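Local coordinates for flagellar regulatory protein C (Vibrio cholerae, PDB 4QHS) that probably couples ATP binding and hydrolysis in a heptameric AAA+ ring to sigma-54-dependent transcription of flagellar genes, at residues A[29-34]-A[55-60]; A[128-133]-A[175-180]. One frame throughout, in Å; residues are numbered along the deposited sequence.

Contact 1: residues A[29-34]-A[55-60]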
loop_
_atom_site.group_PDB
_atom_site.type_symbol
_atom_site.label_atom_id
_atom_site.label_comp_id
_atom_site.label_asym_id
_atom_site.label_seq_id
_atom_site.Cartn_x
_atom_site.Cartn_y
_atom_site.Cartn_z
ATOM N N ALA A 29 -20.336 -45.840 22.738
ATOM C CA ALA A 29 -21.770 -46.047 22.955
ATOM C C ALA A 29 -22.582 -44.805 22.577
ATOM O O ALA A 29 -23.701 -44.921 22.078
ATOM C CB ALA A 29 -22.038 -46.421 24.382
ATOM N N LEU A 30 -22.033 -43.617 22.817
ATOM C CA LEU A 30 -22.713 -42.393 22.368
ATOM C C LEU A 30 -22.702 -42.359 20.841
ATOM O O LEU A 30 -23.712 -42.078 20.181
ATOM C CB LEU A 30 -22.049 -41.138 22.937
ATOM C CG LEU A 30 -22.646 -40.447 24.172
ATOM C CD1 LEU A 30 -23.857 -41.156 24.667
ATOM C CD2 LEU A 30 -21.634 -40.321 25.290
ATOM N N ALA A 31 -21.540 -42.668 20.289
ATOM C CA ALA A 31 -21.386 -42.714 18.852
ATOM C C ALA A 31 -22.425 -43.660 18.227
ATOM O O ALA A 31 -23.124 -43.276 17.285
ATOM C CB ALA A 31 -19.974 -43.133 18.497
ATOM N N ASP A 32 -22.564 -44.865 18.781
ATOM C CA ASP A 32 -23.540 -45.829 18.264
ATOM C C ASP A 32 -24.942 -45.227 18.205
ATOM O O ASP A 32 -25.697 -45.474 17.257
ATOM C CB ASP A 32 -23.562 -47.101 19.120
ATOM C CG ASP A 32 -22.374 -48.011 18.856
ATOM O OD1 ASP A 32 -21.785 -47.922 17.757
ATOM O OD2 ASP A 32 -22.037 -48.824 19.748
ATOM N N LYS A 33 -25.268 -44.430 19.196
ATOM C CA LYS A 33 -26.524 -43.732 19.192
ATOM C C LYS A 33 -26.670 -42.751 18.046
ATOM O O LYS A 33 -27.625 -42.853 17.330
ATOM C CB LYS A 33 -26.785 -43.046 20.519
ATOM C CG LYS A 33 -27.657 -43.819 21.441
ATOM C CD LYS A 33 -27.642 -43.262 22.826
ATOM C CE LYS A 33 -28.643 -43.930 23.714
ATOM N NZ LYS A 33 -28.588 -43.377 25.056
ATOM N N VAL A 34 -25.756 -41.807 17.870
ATOM C CA VAL A 34 -25.894 -40.852 16.753
ATOM C C VAL A 34 -25.892 -41.543 15.423
ATOM O O VAL A 34 -26.620 -41.142 14.509
ATOM C CB VAL A 34 -24.758 -39.799 16.603
ATOM C CG1 VAL A 34 -25.307 -38.382 16.719
ATOM C CG2 VAL A 34 -23.571 -40.093 17.474
ATOM N N SER A 55 -15.019 -41.404 13.225
ATOM C CA SER A 55 -15.929 -40.968 12.176
ATOM C C SER A 55 -16.225 -42.094 11.182
ATOM O O SER A 55 -17.347 -42.235 10.685
ATOM C CB SER A 55 -15.330 -39.759 11.460
ATOM O OG SER A 55 -13.924 -39.754 11.639
ATOM N N ARG A 56 -15.211 -42.895 10.886
ATOM C CA ARG A 56 -15.405 -43.995 9.965
ATOM C C ARG A 56 -16.244 -45.064 10.663
ATOM O O ARG A 56 -17.049 -45.755 10.034
ATOM C CB ARG A 56 -14.062 -44.547 9.489
ATOM C CG ARG A 56 -14.126 -45.312 8.167
ATOM C CD ARG A 56 -12.767 -45.343 7.467
ATOM N NE ARG A 56 -12.264 -43.997 7.190
ATOM C CZ ARG A 56 -11.151 -43.490 7.713
ATOM N NH1 ARG A 56 -10.405 -44.224 8.534
ATOM N NH2 ARG A 56 -10.778 -42.250 7.408
ATOM N N TYR A 57 -16.069 -45.169 11.975
ATOM C CA TYR A 57 -16.876 -46.065 12.789
ATOM C C TYR A 57 -18.338 -45.633 12.744
ATOM O O TYR A 57 -19.245 -46.452 12.653
ATOM C CB TYR A 57 -16.365 -46.065 14.221
ATOM C CG TYR A 57 -17.213 -46.831 15.195
ATOM C CD1 TYR A 57 -18.350 -46.264 15.759
ATOM C CD2 TYR A 57 -16.863 -48.114 15.576
ATOM C CE1 TYR A 57 -19.120 -46.967 16.660
ATOM C CE2 TYR A 57 -17.627 -48.822 16.484
ATOM C CZ TYR A 57 -18.755 -48.244 17.020
ATOM O OH TYR A 57 -19.516 -48.954 17.924
ATOM N N ILE A 58 -18.561 -44.330 12.817
ATOM C CA ILE A 58 -19.918 -43.828 12.792
ATOM C C ILE A 58 -20.587 -44.186 11.456
ATOM O O ILE A 58 -21.722 -44.669 11.432
ATOM C CB ILE A 58 -19.944 -42.314 13.040
ATOM C CG1 ILE A 58 -19.674 -42.053 14.523
ATOM C CG2 ILE A 58 -21.287 -41.731 12.618
ATOM C CD1 ILE A 58 -19.562 -40.600 14.901
ATOM N N HIS A 59 -19.859 -43.980 10.361
ATOM C CA HIS A 59 -20.345 -44.299 9.017
ATOM C C HIS A 59 -20.799 -45.745 8.923
ATOM O O HIS A 59 -21.899 -46.027 8.464
ATOM C CB HIS A 59 -19.255 -44.038 7.980
ATOM C CG HIS A 59 -19.677 -44.317 6.577
ATOM N ND1 HIS A 59 -20.458 -43.443 5.851
ATOM C CD2 HIS A 59 -19.425 -45.370 5.760
ATOM C CE1 HIS A 59 -20.666 -43.943 4.645
ATOM N NE2 HIS A 59 -20.045 -45.108 4.561
ATOM N N ASN A 60 -19.945 -46.651 9.385
ATOM C CA ASN A 60 -20.211 -48.075 9.275
ATOM C C ASN A 60 -21.325 -48.537 10.195
ATOM O O ASN A 60 -21.925 -49.582 9.953
ATOM C CB ASN A 60 -18.935 -48.882 9.553
ATOM C CG ASN A 60 -17.819 -48.565 8.567
ATOM O OD1 ASN A 60 -18.065 -48.356 7.377
ATOM N ND2 ASN A 60 -16.589 -48.520 9.060
#

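Contact 2: residues A[128-133]-A[175-180]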
loop_
_atom_site.group_PDB
_atom_site.type_symbol
_atom_site.label_atom_id
_atom_site.label_comp_id
_atom_site.label_asym_id
_atom_site.label_seq_id
_atom_site.Cartn_x
_atom_site.Cartn_y
_atom_site.Cartn_z
ATOM N N LYS A 128 -21.214 -20.202 3.195
ATOM C CA LYS A 128 -21.557 -21.105 2.121
ATOM C C LYS A 128 -21.953 -22.470 2.661
ATOM O O LYS A 128 -22.888 -23.067 2.202
ATOM C CB LYS A 128 -20.420 -21.258 1.122
ATOM C CG LYS A 128 -19.950 -20.021 0.438
ATOM C CD LYS A 128 -20.080 -20.180 -1.034
ATOM C CE LYS A 128 -18.816 -19.878 -1.773
ATOM N NZ LYS A 128 -19.113 -19.366 -3.135
ATOM N N LEU A 129 -21.224 -22.939 3.652
ATOM C CA LEU A 129 -21.504 -24.231 4.269
ATOM C C LEU A 129 -22.863 -24.241 4.940
ATOM O O LEU A 129 -23.610 -25.223 4.850
ATOM C CB LEU A 129 -20.426 -24.581 5.292
ATOM C CG LEU A 129 -20.557 -25.894 6.065
ATOM C CD1 LEU A 129 -20.795 -27.102 5.132
ATOM C CD2 LEU A 129 -19.302 -26.113 6.917
ATOM N N LEU A 130 -23.194 -23.143 5.579
ATOM C CA LEU A 130 -24.449 -22.996 6.246
ATOM C C LEU A 130 -25.591 -23.171 5.293
ATOM O O LEU A 130 -26.538 -23.817 5.585
ATOM C CB LEU A 130 -24.545 -21.640 6.901
ATOM C CG LEU A 130 -25.841 -21.431 7.642
ATOM C CD1 LEU A 130 -25.825 -22.244 8.862
ATOM C CD2 LEU A 130 -25.999 -20.029 8.003
ATOM N N ARG A 131 -25.475 -22.577 4.141
ATOM C CA ARG A 131 -26.492 -22.677 3.152
ATOM C C ARG A 131 -26.631 -24.085 2.604
ATOM O O ARG A 131 -27.706 -24.558 2.385
ATOM C CB ARG A 131 -26.264 -21.667 2.057
ATOM C CG ARG A 131 -27.394 -21.541 1.141
ATOM C CD ARG A 131 -26.955 -20.973 -0.147
ATOM N NE ARG A 131 -27.336 -19.577 -0.299
ATOM C CZ ARG A 131 -26.598 -18.674 -0.930
ATOM N NH1 ARG A 131 -25.435 -19.030 -1.450
ATOM N NH2 ARG A 131 -27.015 -17.428 -1.048
ATOM N N VAL A 132 -25.525 -24.758 2.422
ATOM C CA VAL A 132 -25.555 -26.154 2.015
ATOM C C VAL A 132 -26.299 -26.969 3.053
ATOM O O VAL A 132 -27.174 -27.767 2.703
ATOM C CB VAL A 132 -24.142 -26.751 1.822
ATOM C CG1 VAL A 132 -24.222 -28.269 1.691
ATOM C CG2 VAL A 132 -23.472 -26.154 0.587
ATOM N N LEU A 133 -25.959 -26.749 4.326
ATOM C CA LEU A 133 -26.618 -27.444 5.420
ATOM C C LEU A 133 -28.116 -27.178 5.457
ATOM O O LEU A 133 -28.897 -28.082 5.747
ATOM C CB LEU A 133 -26.005 -27.047 6.756
ATOM C CG LEU A 133 -24.694 -27.774 7.064
ATOM C CD1 LEU A 133 -24.105 -27.354 8.429
ATOM C CD2 LEU A 133 -24.925 -29.273 7.007
ATOM N N TYR A 175 -22.495 -22.807 14.233
ATOM C CA TYR A 175 -22.051 -23.500 15.432
ATOM C C TYR A 175 -23.167 -24.389 15.950
ATOM O O TYR A 175 -22.951 -25.560 16.190
ATOM C CB TYR A 175 -21.607 -22.511 16.511
ATOM C CG TYR A 175 -21.460 -23.107 17.892
ATOM C CD1 TYR A 175 -20.369 -23.907 18.221
ATOM C CD2 TYR A 175 -22.400 -22.848 18.874
ATOM C CE1 TYR A 175 -20.231 -24.444 19.493
ATOM C CE2 TYR A 175 -22.266 -23.372 20.145
ATOM C CZ TYR A 175 -21.185 -24.174 20.444
ATOM O OH TYR A 175 -21.065 -24.689 21.710
ATOM N N TYR A 176 -24.361 -23.857 16.040
ATOM C CA TYR A 176 -25.468 -24.612 16.553
ATOM C C TYR A 176 -25.844 -25.762 15.648
ATOM O O TYR A 176 -26.133 -26.836 16.115
ATOM C CB TYR A 176 -26.663 -23.716 16.844
ATOM C CG TYR A 176 -26.589 -23.072 18.192
ATOM C CD1 TYR A 176 -26.530 -23.827 19.321
ATOM C CD2 TYR A 176 -26.547 -21.717 18.329
ATOM C CE1 TYR A 176 -26.444 -23.262 20.538
ATOM C CE2 TYR A 176 -26.456 -21.141 19.549
ATOM C CZ TYR A 176 -26.402 -21.920 20.651
ATOM O OH TYR A 176 -26.316 -21.361 21.884
ATOM N N ARG A 177 -25.816 -25.544 14.352
ATOM C CA ARG A 177 -26.117 -26.616 13.441
ATOM C C ARG A 177 -25.131 -27.761 13.478
ATOM O O ARG A 177 -25.491 -28.885 13.353
ATOM C CB ARG A 177 -26.274 -26.094 12.041
ATOM C CG ARG A 177 -27.663 -25.781 11.712
ATOM C CD ARG A 177 -27.778 -25.341 10.330
ATOM N NE ARG A 177 -29.162 -25.151 9.961
ATOM C CZ ARG A 177 -29.912 -26.067 9.373
ATOM N NH1 ARG A 177 -29.431 -27.253 9.083
ATOM N NH2 ARG A 177 -31.153 -25.783 9.077
ATOM N N LEU A 178 -23.879 -27.464 13.664
ATOM C CA LEU A 178 -22.867 -28.518 13.678
ATOM C C LEU A 178 -22.662 -29.166 15.055
ATOM O O LEU A 178 -21.964 -30.177 15.163
ATOM C CB LEU A 178 -21.529 -27.967 13.187
ATOM C CG LEU A 178 -21.419 -27.656 11.692
ATOM C CD1 LEU A 178 -20.118 -26.927 11.416
ATOM C CD2 LEU A 178 -21.478 -28.934 10.893
ATOM N N ASN A 179 -23.226 -28.585 16.094
ATOM C CA ASN A 179 -23.034 -29.079 17.438
ATOM C C ASN A 179 -24.289 -29.578 18.152
ATOM O O ASN A 179 -24.454 -29.368 19.318
ATOM C CB ASN A 179 -22.342 -28.030 18.293
ATOM C CG ASN A 179 -20.851 -28.072 18.164
ATOM O OD1 ASN A 179 -20.181 -28.819 18.832
ATOM N ND2 ASN A 179 -20.328 -27.268 17.289
ATOM N N VAL A 180 -25.161 -30.246 17.434
ATOM C CA VAL A 180 -26.258 -30.945 18.069
ATOM C C VAL A 180 -25.715 -32.000 19.025
ATOM O O VAL A 180 -26.259 -32.209 20.114
ATOM C CB VAL A 180 -27.178 -31.619 17.042
ATOM C CG1 VAL A 180 -28.228 -32.432 17.745
ATOM C CG2 VAL A 180 -27.845 -30.566 16.194
#

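Contact 1: residues A[29-34]-A[55-60]
Asp32 and Tyr57 make the polar half of this helix-helix contact. The phenol OH of Tyr57 donates a hydrogen bond to Asp32 OD1. The distance of 2.5 Å is very short, so the exact length is doubtful. Asp32 OD2 lies farther from Tyr57 OH, at 3.1 Å. OD1 sits at the edge of the ring, near its plane, also close to CE1. The two side chains cross at about a right angle, yet the carboxylate is turned only 28° from the ring plane. With CG anti to the backbone N (chi1 173°), the tyrosine ring reaches across to helix 23-35. Asp32 bends to meet it: its CG lies beside the backbone N and carries the carboxylate closer to helix 51-61 than the CB direction alone would.

These are the helix before the first core strand, 41-44, and the helix after it. The loop between that strand and helix 51-61 has the sequence of a Walker A P-loop, so Tyr57 and Ile58 stand on the helix that follows the expected nucleotide phosphate site. The segment axes approach to 9.1 Å and cross at -45°.

The apolar contact is small and centres on Ala31. Its methyl group faces helix 51-61, and CB lies 4.1 Å from Ile58 CG1. The same CB is 4.3 Å from Tyr57 CE1, so it touches both neighbouring side chains. The short side chain suits the close backbone approach, with Ala31 CA and Ile58 CA 6.3 Å apart. Ile58 is buried and also packs on Val41, Arg152 and Leu154 of the central sheet. Leu28, also on helix 23-35, touches Tyr57. Leu30 packs on Leu247 and Val34 on Ile246, both of a neighbouring subunit.

Contact 2: residues A[128-133]-A[175-180]
Arg177 faces Leu130 and Leu133 with an extended side chain. The chain is extended as far as NE (chi2 -177°, chi3 175°) and crosses Leu130 at about a right angle. Its CD lies 3.9 Å from Leu130 CD1, so the aliphatic part of the arginine packs on the leucine. Farther out, NH1 comes to 3.5 Å from Leu133 O, but the angle is poor and no hydrogen bond forms. NH1 also lies 4.1 Å from Leu133 CB.

Leu178 follows with a purely apolar contact. Its CD2 meets Leu133 CD1 at 3.9 Å, branch against branch, and the two side chains cross steeply. Both residues are buried.

Asn179 is the first residue after helix 172-178 to leave helical backbone angles. Its ND2 turns back to Tyr175 O in a weak hydrogen bond of 3.3 Å. Val180 O accepts a hydrogen bond from Arg243 of a neighbouring subunit.

Helix 123-135 thus packs against helix 172-178, with Leu133 also touching Leu174. Helix 161-166 lies against Tyr175 and Asn179, and helix 82-87 touches Lys128 and Val132 on helix 123-135. Past Val180 the chain enters strand 182-184, an outermost strand of the parallel sheet within this chain.

Contact 1 closes before contact 2 opens along the chain. Their centres are 20 Å apart, and the nearest atoms are about 7 Å apart without touching. Both belong to the same AAA+ core, built on a parallel sheet of strand order 2-3-4-1-5. Helix 51-61 connects strand 41-44 to the far edge strand 69-73. Helices 123-135 and 172-178 lie on connections that run across the sheet in the other direction. With the usual right-handed crossovers, contacts 1 and 2 therefore lie on opposite sides of the sheet, consistent with an alpha-beta-alpha sandwich. Helix 23-35 of contact 1 and both segments of contact 2 also meet a neighbouring subunit, so both contacts border the heptamer interface.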